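Succinyl-CoA ligase (ADP-forming) subunit alpha (Methanosaeta concilii, PDB 6HXI) binds coenzyme A and joins, in one chain, a CoA-ligase region to a region related to the C-terminal domain of citrate synthase. Local coordinates at residues Y316-L319 against L320-I324; E366-A370 against G371-S375. One frame throughout, in Å; residues are numbered along the deposited sequence.

Interaction 1. Residues Y316-L319 against L320-I324; sequences YDML and LTRGI
L319 and I324 meet across a Schellman-like end of helix 308-322, its two defining bonds both weak, with G323 reversing the chain at positive phi. I324 N reaches back to L319 O at 2.8 Å, a bent bond, and the other runs from G323 N to L320 O. L319 CD2 lies 3.9 Å from I324 CD1 and just as near I324 CG2, the apolar pairing that goes with this kind of helix end. One residue earlier, M318 O accepts twice from the same face of its carbonyl plane: from T321 OG1 at 2.7 Å and from R322 N at 3.3 Å, the latter nearly straight (172°). T321 can do this because chi1 of 69° sets OG1 between its own N and carbonyl carbon, back over the preceding turn. M318 and R322 run side by side, and M318 CG sits over one face of the guanidinium, 3.9 Å from R322 NH1. Y316, itself buried, touches L320 CD1 through CE2 at 3.7 Å, while Y316 and L319 both pack on M227 of strand 227-233. M318 O thus gains a hydroxyl besides its helical N-H, and the weak I324 bond is backed by a backbone bond between L319 and V325.

Interaction 2. Residues E366-A370 against G371-S375; sequences ELLYA and GKKLS
K373 and E366 meet where a tight beta hairpin, strands 368-369 and 372-373, runs straight into helix 374-379. The strands turn through a type I' turn, with A370 and G371 both at positive phi, and Y369 pairs with K372 through both backbone bonds; Y369 N to K372 O measures 2.8 Å. K373 is paired with L368 and also stands at the N-cap position of the helix. Along its side chain, CB lies 3.4 Å from E366 OE2, and CG, anti to the carbonyl carbon (chi1 -67°), packs 3.8 Å from L368 CD2. CD then passes near E366 OE1, and a bend at the end of the chain brings NZ to 3.7 Å from that same oxygen, a long salt bridge; E365 is a second, weak ionic partner.

The other carboxylate oxygen of E366 serves the helix start. S375 N meets OE2 at 2.9 Å, nearly straight at 167°, and S375 OG reaches OE2 on its syn side, also at 2.9 Å. Two donors therefore hold the carboxylate at the first turn, where the helix dipole would probably favour its negative charge. L374 N is taken by L367 O.

L374 touches both L367 and Y369 with its two methyls, CD2 against L367 CD2 and CD1 against the Y369 ring. Y369 OH bonds to Q410 O of the second subunit, another copy of this protein, while Y369 CE2 lies 3.6 Å from L374 CD1.

Interaction 1 closes before interaction 2 opens, and the two lie on opposite sides of the chain's centre: their centres are 69 Å apart and their nearest atoms about 56 Å. They share no helix or sheet. Residues 316-324 finish helix 308-322, which packs against strand 227-233 of the six-stranded mixed sheet in the first half of the chain. Residues 366-375 form the hairpin of a small three-stranded antiparallel sheet and begin helix 374-379, on the way into the helical second half. The first contact, touched by no other chain, is thus internal to the CoA-ligase half, while the second lies both in the connection and in the subunit interface; the two are structurally independent.

Interaction 1. Residues Y316-L319 against L320-I324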
loop_
_atom_site.group_PDB
_atom_site.type_symbol
_atom_site.label_atom_id
_atom_site.label_comp_id
_atom_site.label_asym_id
_atom_site.label_seq_id
_atom_site.Cartn_x
_atom_site.Cartn_y
_atom_site.Cartn_z
ATOM N N TYR B 316 -73.067 6.670 10.448
ATOM C CA TYR B 316 -72.352 7.111 11.644
ATOM C C TYR B 316 -73.279 7.999 12.500
ATOM O O TYR B 316 -73.426 7.738 13.696
ATOM C CB TYR B 316 -71.016 7.816 11.283
ATOM C CG TYR B 316 -70.304 8.454 12.463
ATOM C CD1 TYR B 316 -69.543 7.688 13.345
ATOM C CD2 TYR B 316 -70.388 9.826 12.694
ATOM C CE1 TYR B 316 -68.918 8.266 14.451
ATOM C CE2 TYR B 316 -69.774 10.413 13.800
ATOM C CZ TYR B 316 -69.037 9.630 14.675
ATOM O OH TYR B 316 -68.421 10.210 15.761
ATOM N N ASP B 317 -73.943 8.999 11.877
ATOM C CA ASP B 317 -74.876 9.911 12.552
ATOM C C ASP B 317 -75.984 9.149 13.259
ATOM O O ASP B 317 -76.344 9.514 14.374
ATOM C CB ASP B 317 -75.460 10.954 11.582
ATOM C CG ASP B 317 -74.529 12.113 11.238
ATOM O OD1 ASP B 317 -73.373 12.129 11.738
ATOM O OD2 ASP B 317 -74.945 12.997 10.456
ATOM N N MET B 318 -76.496 8.076 12.635
ATOM C CA MET B 318 -77.518 7.196 13.196
ATOM C C MET B 318 -76.987 6.508 14.467
ATOM O O MET B 318 -77.724 6.408 15.445
ATOM C CB MET B 318 -77.950 6.177 12.136
ATOM C CG MET B 318 -78.827 5.057 12.648
ATOM S SD MET B 318 -79.072 3.805 11.361
ATOM C CE MET B 318 -77.546 2.890 11.477
ATOM N N LEU B 319 -75.698 6.083 14.470
ATOM C CA LEU B 319 -75.080 5.455 15.644
ATOM C C LEU B 319 -74.865 6.470 16.765
ATOM O O LEU B 319 -74.980 6.101 17.938
ATOM C CB LEU B 319 -73.760 4.754 15.306
ATOM C CG LEU B 319 -73.782 3.608 14.290
ATOM C CD1 LEU B 319 -72.382 3.282 13.856
ATOM C CD2 LEU B 319 -74.420 2.354 14.858
ATOM N N LEU B 320 -74.580 7.753 16.398
ATOM C CA LEU B 320 -74.405 8.880 17.330
ATOM C C LEU B 320 -75.702 9.225 18.062
ATOM O O LEU B 320 -75.646 9.535 19.252
ATOM C CB LEU B 320 -73.937 10.138 16.594
ATOM C CG LEU B 320 -72.466 10.528 16.646
ATOM C CD1 LEU B 320 -72.300 11.926 16.102
ATOM C CD2 LEU B 320 -71.901 10.503 18.075
ATOM N N THR B 321 -76.854 9.226 17.335
ATOM C CA THR B 321 -78.197 9.531 17.864
ATOM C C THR B 321 -78.602 8.489 18.906
ATOM O O THR B 321 -78.952 8.843 20.028
ATOM C CB THR B 321 -79.271 9.630 16.736
ATOM O OG1 THR B 321 -79.531 8.341 16.149
ATOM C CG2 THR B 321 -78.938 10.669 15.669
ATOM N N ARG B 322 -78.523 7.204 18.522
ATOM C CA ARG B 322 -78.832 6.026 19.331
ATOM C C ARG B 322 -77.842 5.857 20.505
ATOM O O ARG B 322 -78.116 5.104 21.442
ATOM C CB ARG B 322 -78.819 4.786 18.423
ATOM C CG ARG B 322 -79.818 3.719 18.815
ATOM C CD ARG B 322 -80.040 2.756 17.671
ATOM N NE ARG B 322 -80.989 3.285 16.690
ATOM C CZ ARG B 322 -80.977 2.983 15.395
ATOM N NH1 ARG B 322 -80.049 2.167 14.905
ATOM N NH2 ARG B 322 -81.883 3.503 14.578
ATOM N N GLY B 323 -76.717 6.562 20.442
ATOM C CA GLY B 323 -75.688 6.531 21.471
ATOM C C GLY B 323 -74.753 5.346 21.374
ATOM O O GLY B 323 -73.892 5.173 22.243
ATOM N N ILE B 324 -74.893 4.532 20.297
ATOM C CA ILE B 324 -74.056 3.348 20.041
ATOM C C ILE B 324 -72.575 3.765 19.987
ATOM O O ILE B 324 -71.716 3.100 20.569
ATOM C CB ILE B 324 -74.539 2.519 18.807
ATOM C CG1 ILE B 324 -75.993 2.014 19.012
ATOM C CG2 ILE B 324 -73.599 1.345 18.528
ATOM C CD1 ILE B 324 -76.653 1.270 17.823
#

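Interaction 2. Residues E366-A370 against G371-S375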
loop_
_atom_site.group_PDB
_atom_site.type_symbol
_atom_site.label_atom_id
_atom_site.label_comp_id
_atom_site.label_asym_id
_atom_site.label_seq_id
_atom_site.Cartn_x
_atom_site.Cartn_y
_atom_site.Cartn_z
ATOM N N GLU B 366 -24.525 9.196 -19.421
ATOM C CA GLU B 366 -23.299 8.559 -19.869
ATOM C C GLU B 366 -22.072 9.098 -19.158
ATOM O O GLU B 366 -21.975 10.292 -18.909
ATOM C CB GLU B 366 -23.168 8.802 -21.370
ATOM C CG GLU B 366 -22.367 7.731 -22.069
ATOM C CD GLU B 366 -21.999 8.057 -23.499
ATOM O OE1 GLU B 366 -22.891 8.460 -24.284
ATOM O OE2 GLU B 366 -20.809 7.879 -23.840
ATOM N N LEU B 367 -21.113 8.220 -18.884
ATOM C CA LEU B 367 -19.843 8.551 -18.272
ATOM C C LEU B 367 -19.093 9.560 -19.131
ATOM O O LEU B 367 -19.043 9.416 -20.360
ATOM C CB LEU B 367 -19.035 7.244 -18.127
ATOM C CG LEU B 367 -17.645 7.320 -17.555
ATOM C CD1 LEU B 367 -17.674 7.859 -16.107
ATOM C CD2 LEU B 367 -16.989 5.967 -17.622
ATOM N N LEU B 368 -18.554 10.627 -18.491
ATOM C CA LEU B 368 -17.786 11.684 -19.154
ATOM C C LEU B 368 -16.354 11.661 -18.641
ATOM O O LEU B 368 -16.139 11.517 -17.424
ATOM C CB LEU B 368 -18.393 13.064 -18.809
ATOM C CG LEU B 368 -19.847 13.340 -19.141
ATOM C CD1 LEU B 368 -20.182 14.783 -18.819
ATOM C CD2 LEU B 368 -20.124 13.177 -20.633
ATOM N N TYR B 369 -15.377 11.809 -19.544
ATOM C CA TYR B 369 -13.964 11.943 -19.171
ATOM C C TYR B 369 -13.626 13.340 -19.621
ATOM O O TYR B 369 -13.614 13.580 -20.816
ATOM C CB TYR B 369 -13.031 10.941 -19.933
ATOM C CG TYR B 369 -13.162 9.477 -19.575
ATOM C CD1 TYR B 369 -13.755 9.077 -18.363
ATOM C CD2 TYR B 369 -12.515 8.501 -20.326
ATOM C CE1 TYR B 369 -13.768 7.736 -17.977
ATOM C CE2 TYR B 369 -12.528 7.161 -19.948
ATOM C CZ TYR B 369 -13.142 6.785 -18.773
ATOM O OH TYR B 369 -13.182 5.454 -18.490
ATOM N N ALA B 370 -13.401 14.263 -18.670
ATOM C CA ALA B 370 -13.071 15.685 -18.890
ATOM C C ALA B 370 -14.120 16.342 -19.775
ATOM O O ALA B 370 -13.793 17.071 -20.691
ATOM C CB ALA B 370 -11.653 15.848 -19.489
ATOM N N GLY B 371 -15.372 15.992 -19.539
ATOM C CA GLY B 371 -16.499 16.544 -20.285
ATOM C C GLY B 371 -16.803 15.874 -21.607
ATOM O O GLY B 371 -17.790 16.215 -22.232
ATOM N N LYS B 372 -16.019 14.889 -22.028
ATOM C CA LYS B 372 -16.236 14.194 -23.316
ATOM C C LYS B 372 -16.925 12.826 -23.018
ATOM O O LYS B 372 -16.479 12.089 -22.132
ATOM C CB LYS B 372 -14.845 14.002 -23.989
ATOM C CG LYS B 372 -14.861 13.661 -25.437
ATOM C CD LYS B 372 -13.567 14.089 -26.109
ATOM C CE LYS B 372 -13.593 13.757 -27.587
ATOM N NZ LYS B 372 -14.564 14.597 -28.346
ATOM N N LYS B 373 -18.031 12.518 -23.711
ATOM C CA LYS B 373 -18.726 11.223 -23.519
ATOM C C LYS B 373 -17.767 10.036 -23.817
ATOM O O LYS B 373 -17.029 10.074 -24.806
ATOM C CB LYS B 373 -19.940 11.117 -24.453
ATOM C CG LYS B 373 -21.096 12.079 -24.173
ATOM C CD LYS B 373 -21.934 12.203 -25.457
ATOM C CE LYS B 373 -23.289 12.825 -25.187
ATOM N NZ LYS B 373 -24.163 11.968 -24.316
ATOM N N LEU B 374 -17.815 8.992 -23.006
ATOM C CA LEU B 374 -16.968 7.814 -23.197
ATOM C C LEU B 374 -17.126 7.204 -24.599
ATOM O O LEU B 374 -16.114 6.842 -25.206
ATOM C CB LEU B 374 -17.166 6.775 -22.077
ATOM C CG LEU B 374 -16.386 5.434 -22.130
ATOM C CD1 LEU B 374 -14.846 5.627 -22.249
ATOM C CD2 LEU B 374 -16.706 4.595 -20.934
ATOM N N SER B 375 -18.362 7.145 -25.131
ATOM C CA SER B 375 -18.635 6.602 -26.471
ATOM C C SER B 375 -17.926 7.412 -27.524
ATOM O O SER B 375 -17.422 6.811 -28.454
ATOM C CB SER B 375 -20.135 6.521 -26.758
ATOM O OG SER B 375 -20.757 7.799 -26.722
#